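Local coordinates for DUF4348 domain-containing protein (Bacteroides fragilis, PDB 3SBU) that is of unknown function, but belongs to a family of the NTF2 clan and has a cystatin-like fold, at residues Y91-D96 against D102-T107; G159-D164 against R170-P175. All coordinates share one frame; numbering follows the deposited sequence. Where two conformers were deposited one is given.

Contact 1 (Y91-D96 against D102-T107); sequences YTLLFD and DLVGDT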
loop_
_atom_site.group_PDB
_atom_site.type_symbol
_atom_site.label_atom_id
_atom_site.label_comp_id
_atom_site.label_asym_id
_atom_site.label_seq_id
_atom_site.Cartn_x
_atom_site.Cartn_y
_atom_site.Cartn_z
ATOM N N TYR A 91 -16.309 3.026 4.914
ATOM C CA TYR A 91 -16.955 3.861 5.919
ATOM C C TYR A 91 -15.965 4.138 7.033
ATOM O O TYR A 91 -14.874 3.544 7.063
ATOM C CB TYR A 91 -18.268 3.252 6.438
ATOM C CG TYR A 91 -18.106 2.005 7.275
ATOM C CD1 TYR A 91 -17.995 0.753 6.676
ATOM C CD2 TYR A 91 -18.127 2.067 8.668
ATOM C CE1 TYR A 91 -17.880 -0.408 7.442
ATOM C CE2 TYR A 91 -18.002 0.914 9.448
ATOM C CZ TYR A 91 -17.878 -0.320 8.831
ATOM O OH TYR A 91 -17.767 -1.451 9.605
ATOM N N THR A 92 -16.315 5.073 7.922
ATOM C CA THR A 92 -15.418 5.479 8.986
ATOM C C THR A 92 -16.035 5.212 10.342
ATOM O O THR A 92 -17.260 5.160 10.478
ATOM C CB THR A 92 -15.007 6.982 8.848
ATOM O OG1 THR A 92 -16.158 7.821 8.948
ATOM C CG2 THR A 92 -14.319 7.303 7.534
ATOM N N LEU A 93 -15.162 5.032 11.343
ATOM C CA LEU A 93 -15.459 4.860 12.763
ATOM C C LEU A 93 -14.492 5.735 13.531
ATOM O O LEU A 93 -13.363 5.904 13.089
ATOM C CB LEU A 93 -15.342 3.396 13.240
ATOM C CG LEU A 93 -16.243 2.328 12.613
ATOM C CD1 LEU A 93 -15.870 0.938 13.159
ATOM C CD2 LEU A 93 -17.713 2.606 12.891
ATOM N N LEU A 94 -14.930 6.311 14.659
ATOM C CA LEU A 94 -14.090 7.180 15.466
ATOM C C LEU A 94 -14.013 6.708 16.884
ATOM O O LEU A 94 -15.023 6.313 17.469
ATOM C CB LEU A 94 -14.613 8.628 15.447
ATOM C CG LEU A 94 -14.128 9.463 14.271
ATOM C CD1 LEU A 94 -15.087 10.603 14.009
ATOM C CD2 LEU A 94 -12.714 9.991 14.525
ATOM N N PHE A 95 -12.815 6.794 17.456
ATOM C CA PHE A 95 -12.524 6.402 18.836
ATOM C C PHE A 95 -11.594 7.443 19.455
ATOM O O PHE A 95 -10.934 8.167 18.726
ATOM C CB PHE A 95 -11.831 4.983 18.854
ATOM C CG PHE A 95 -12.584 3.899 18.122
ATOM C CD1 PHE A 95 -12.394 3.694 16.751
ATOM C CD2 PHE A 95 -13.509 3.110 18.790
ATOM C CE1 PHE A 95 -13.128 2.719 16.055
ATOM C CE2 PHE A 95 -14.253 2.137 18.098
ATOM C CZ PHE A 95 -14.057 1.948 16.731
ATOM N N ASP A 96 -11.489 7.451 20.779
ATOM C CA ASP A 96 -10.574 8.290 21.554
ATOM C C ASP A 96 -9.405 7.474 22.078
ATOM O O ASP A 96 -8.380 8.043 22.464
ATOM C CB ASP A 96 -11.305 8.860 22.796
ATOM C CG ASP A 96 -12.361 9.887 22.506
ATOM O OD1 ASP A 96 -12.565 10.211 21.309
ATOM O OD2 ASP A 96 -12.989 10.366 23.462
ATOM N N ASP A 102 -12.423 -2.577 20.762
ATOM C CA ASP A 102 -12.937 -3.897 21.179
ATOM C C ASP A 102 -14.455 -3.910 21.128
ATOM O O ASP A 102 -15.057 -4.975 21.000
ATOM C CB ASP A 102 -12.508 -4.244 22.640
ATOM C CG ASP A 102 -11.044 -4.546 22.881
ATOM O OD1 ASP A 102 -10.244 -4.410 21.943
ATOM O OD2 ASP A 102 -10.682 -4.807 24.027
ATOM N N LEU A 103 -15.074 -2.724 21.268
ATOM C CA LEU A 103 -16.527 -2.617 21.349
ATOM C C LEU A 103 -17.225 -2.929 20.029
ATOM O O LEU A 103 -18.398 -3.289 20.059
ATOM C CB LEU A 103 -16.937 -1.232 21.883
ATOM C CG LEU A 103 -16.505 -0.950 23.338
ATOM C CD1 LEU A 103 -16.734 0.493 23.708
ATOM C CD2 LEU A 103 -17.207 -1.895 24.327
ATOM N N VAL A 104 -16.513 -2.849 18.899
ATOM C CA VAL A 104 -17.064 -3.144 17.558
ATOM C C VAL A 104 -17.638 -4.590 17.518
ATOM O O VAL A 104 -18.739 -4.800 16.999
ATOM C CB VAL A 104 -16.009 -2.894 16.446
ATOM C CG1 VAL A 104 -16.543 -3.300 15.062
ATOM C CG2 VAL A 104 -15.572 -1.433 16.442
ATOM N N GLY A 105 -16.934 -5.524 18.144
ATOM C CA GLY A 105 -17.355 -6.921 18.233
ATOM C C GLY A 105 -18.314 -7.302 19.360
ATOM O O GLY A 105 -18.564 -8.496 19.557
ATOM N N ASP A 106 -18.882 -6.320 20.099
ATOM C CA ASP A 106 -19.785 -6.604 21.215
ATOM C C ASP A 106 -21.206 -6.968 20.703
ATOM O O ASP A 106 -21.958 -6.101 20.260
ATOM C CB ASP A 106 -19.818 -5.410 22.190
ATOM C CG ASP A 106 -20.456 -5.666 23.544
ATOM O OD1 ASP A 106 -21.060 -6.744 23.723
ATOM O OD2 ASP A 106 -20.395 -4.762 24.406
ATOM N N THR A 107 -21.571 -8.262 20.801
ATOM C CA THR A 107 -22.867 -8.775 20.318
ATOM C C THR A 107 -23.976 -8.622 21.368
ATOM O O THR A 107 -25.139 -8.841 21.046
ATOM C CB THR A 107 -22.746 -10.245 19.836
ATOM O OG1 THR A 107 -22.120 -11.048 20.847
ATOM C CG2 THR A 107 -22.004 -10.370 18.503
#
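Val-104 offers one methyl, CG2, to two side chains of the strand 93-95. That methyl lies 3.7 Å from Phe-95 CZ, near the plane of the ring and at its edge, so the phenyl meets the valine with its far rim and not with a face. The same CG2 is 4.1 Å from Leu-93 CD1, a looser touch between two methyl ends. Leu-93 and Phe-95 can share a partner because they are two apart on a strand, where alternate side chains project from the same side.

Length compensates for a wide backbone gap: the CA atoms of Leu-93 and Val-104 are 9.5 Å apart, and a long leucine and a phenylalanine reach out from the strand to a short, branched valine. In Phe-95 the ring carbon CG stands anti to the carbonyl carbon (chi1 -54°), which leans the ring back toward Leu-93, so that CZ and Leu-93 CD1 reach the same methyl. Val-104 is carried by a short 3-10 turn that includes Asp-102 and Leu-103; the turn is held by Asp-106 N bonding to Leu-103 O at 3.1 Å and more weakly by Gly-105 N to Asp-102 O. Asp-102 OD2 is hydrogen-bonded to a glycerol, probably from the crystallisation liquor.

Farther out, Leu-93 also packs on Ile-214 of strand 212-215, while the backbones of Leu-93 and Phe-95 pair with Ala-230 and Ile-228 of the antiparallel strand 226-230. The contact thus lays the loop leading to strand 111-116 against strand 93-95 of the antiparallel sheet that includes 226-230 and 240-245.

Contact 2 (G159-D164 against R170-P175); sequences GHFATD and RRIRQP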
loop_
_atom_site.group_PDB
_atom_site.type_symbol
_atom_site.label_atom_id
_atom_site.label_comp_id
_atom_site.label_asym_id
_atom_site.label_seq_id
_atom_site.Cartn_x
_atom_site.Cartn_y
_atom_site.Cartn_z
ATOM N N GLY A 159 -11.392 18.233 8.254
ATOM C CA GLY A 159 -11.840 18.799 6.982
ATOM C C GLY A 159 -10.718 19.476 6.218
ATOM O O GLY A 159 -10.608 19.313 4.997
ATOM N N HIS A 160 -9.872 20.232 6.947
ATOM C CA HIS A 160 -8.729 20.934 6.370
ATOM C C HIS A 160 -7.620 19.935 6.021
ATOM O O HIS A 160 -7.042 20.032 4.950
ATOM C CB HIS A 160 -8.226 22.021 7.326
ATOM C CG HIS A 160 -9.196 23.155 7.483
ATOM N ND1 HIS A 160 -9.930 23.324 8.647
ATOM C CD2 HIS A 160 -9.553 24.116 6.600
ATOM C CE1 HIS A 160 -10.699 24.380 8.437
ATOM N NE2 HIS A 160 -10.509 24.887 7.220
ATOM N N PHE A 161 -7.360 18.942 6.907
ATOM C CA PHE A 161 -6.354 17.881 6.714
ATOM C C PHE A 161 -6.671 17.071 5.446
ATOM O O PHE A 161 -5.758 16.780 4.668
ATOM C CB PHE A 161 -6.301 16.938 7.954
ATOM C CG PHE A 161 -5.214 15.875 7.952
ATOM C CD1 PHE A 161 -3.935 16.162 8.427
ATOM C CD2 PHE A 161 -5.477 14.589 7.488
ATOM C CE1 PHE A 161 -2.931 15.186 8.437
ATOM C CE2 PHE A 161 -4.470 13.617 7.466
ATOM C CZ PHE A 161 -3.203 13.921 7.949
ATOM N N ALA A 162 -7.970 16.704 5.254
ATOM C CA ALA A 162 -8.452 15.897 4.123
ATOM C C ALA A 162 -8.461 16.631 2.768
ATOM O O ALA A 162 -8.489 15.957 1.735
ATOM C CB ALA A 162 -9.864 15.382 4.413
ATOM N N THR A 163 -8.475 17.982 2.756
ATOM C CA THR A 163 -8.613 18.750 1.502
ATOM C C THR A 163 -7.421 19.654 1.129
ATOM O O THR A 163 -7.353 20.094 -0.020
ATOM C CB THR A 163 -9.874 19.622 1.548
ATOM O OG1 THR A 163 -9.799 20.495 2.665
ATOM C CG2 THR A 163 -11.164 18.817 1.649
ATOM N N ASP A 164 -6.518 19.959 2.069
ATOM C CA ASP A 164 -5.370 20.824 1.793
ATOM C C ASP A 164 -4.078 20.042 2.056
ATOM O O ASP A 164 -3.713 19.812 3.207
ATOM C CB ASP A 164 -5.466 22.124 2.634
ATOM C CG ASP A 164 -4.328 23.132 2.516
ATOM O OD1 ASP A 164 -3.238 22.753 2.034
ATOM O OD2 ASP A 164 -4.499 24.275 2.992
ATOM N N ARG A 170 2.050 19.685 6.982
ATOM C CA ARG A 170 2.500 20.363 8.197
ATOM C C ARG A 170 1.912 19.706 9.474
ATOM O O ARG A 170 2.341 20.044 10.581
ATOM C CB ARG A 170 2.113 21.862 8.161
ATOM C CG ARG A 170 2.681 22.655 6.997
ATOM C CD ARG A 170 2.599 24.141 7.274
ATOM N NE ARG A 170 2.695 24.917 6.035
ATOM C CZ ARG A 170 1.944 25.973 5.751
ATOM N NH1 ARG A 170 0.991 26.365 6.591
ATOM N NH2 ARG A 170 2.110 26.623 4.609
ATOM N N ARG A 171 0.919 18.797 9.322
ATOM C CA ARG A 171 0.235 18.159 10.450
ATOM C C ARG A 171 0.443 16.626 10.497
ATOM O O ARG A 171 -0.450 15.880 10.901
ATOM C CB ARG A 171 -1.259 18.528 10.413
ATOM C CG ARG A 171 -1.530 20.038 10.575
ATOM C CD ARG A 171 -1.014 20.571 11.912
ATOM N NE ARG A 171 -1.584 21.879 12.221
ATOM C CZ ARG A 171 -2.721 22.066 12.885
ATOM N NH1 ARG A 171 -3.416 21.028 13.333
ATOM N NH2 ARG A 171 -3.165 23.289 13.112
ATOM N N ILE A 172 1.653 16.174 10.114
ATOM C CA ILE A 172 2.060 14.764 10.149
ATOM C C ILE A 172 3.368 14.692 10.912
ATOM O O ILE A 172 4.306 15.408 10.574
ATOM C CB ILE A 172 2.167 14.111 8.736
ATOM C CG1 ILE A 172 0.778 14.038 8.075
ATOM C CG2 ILE A 172 2.824 12.699 8.815
ATOM C CD1 ILE A 172 0.809 13.839 6.664
ATOM N N ARG A 173 3.427 13.822 11.941
ATOM C CA ARG A 173 4.638 13.638 12.725
ATOM C C ARG A 173 5.709 13.014 11.832
ATOM O O ARG A 173 5.403 12.152 11.006
ATOM C CB ARG A 173 4.369 12.774 13.965
ATOM C CG ARG A 173 5.547 12.758 14.952
ATOM C CD ARG A 173 5.454 11.664 16.020
ATOM N NE ARG A 173 5.984 10.353 15.592
ATOM C CZ ARG A 173 7.227 9.910 15.827
ATOM N NH1 ARG A 173 8.098 10.665 16.487
ATOM N NH2 ARG A 173 7.613 8.720 15.375
ATOM N N GLN A 174 6.937 13.514 11.928
ATOM C CA GLN A 174 7.998 12.997 11.096
ATOM C C GLN A 174 9.096 12.365 11.949
ATOM O O GLN A 174 9.678 13.034 12.798
ATOM C CB GLN A 174 8.536 14.071 10.143
ATOM C CG GLN A 174 7.722 14.149 8.844
ATOM C CD GLN A 174 7.708 12.815 8.108
ATOM O OE1 GLN A 174 8.755 12.316 7.658
ATOM N NE2 GLN A 174 6.539 12.172 8.037
ATOM N N PRO A 175 9.369 11.055 11.758
ATOM C CA PRO A 175 8.716 10.138 10.804
ATOM C C PRO A 175 7.355 9.638 11.320
ATOM O O PRO A 175 7.086 9.658 12.522
ATOM C CB PRO A 175 9.736 9.006 10.672
ATOM C CG PRO A 175 10.380 8.941 12.021
ATOM C CD PRO A 175 10.432 10.368 12.519
#
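The C-terminal part of helix 154-163 faces the irregular chain that leaves helix 165-170, with the CA atoms of Phe-161 and Arg-171 7.6 Å apart. The two helices are consecutive in this cystatin-like domain of the NTF2 clan: Asp-164 is the N-cap of the second, its OD1 accepting a bond from Phe-167 N, and the chain then runs on into strand 176-182.

Phe-161 bridges the gap. Its CG is anti to the backbone N (chi1 -174°), and the ring extends to meet the returning chain with its edge. CE1 lies 3.9 Å from Ile-172 CG1, the two side chains crossing at about a right angle, and CD1 is 4.1 Å from Arg-171 CB. A large flat ring suits this buried place, where it also meets Phe-157 and, edge-to-face, Phe-244. Arginine serves at the border because its CB meets the ring edge at CD1 while the chain, bent at chi2 (-61°), takes the guanidinium away to a salt bridge with Glu-152 and a hydrogen bond to Trp-251 O. Ile-172 continues the apolar surface onto Leu-196 and Trp-199. Near the plane of the phenyl, Arg-171 O approaches Phe-161 CE1 to 3.6 Å.

How the contacts relate
After two helices and the short strands 65-67 and 70-71 the chain reaches strand 93-95, and contact 1 closes a short loop when 102-107 comes back against it, before strand 111-116. The chain then builds strands 111-116, 128-131 and 136-143 of the mixed sheet and enters helix 154-163. Contact 2 closes the second loop, around helix 165-170, just ahead of strand 176-182. The two loops lie in series, neither nested nor crossed; the centres of contact 1 and contact 2 are about 24 Å apart. The antiparallel sheet that includes 226-230 and 240-245 is common ground: strand 93-95 belongs to it in contact 1, and Phe-161 of contact 2 reaches its strands 240-245 and 252-253.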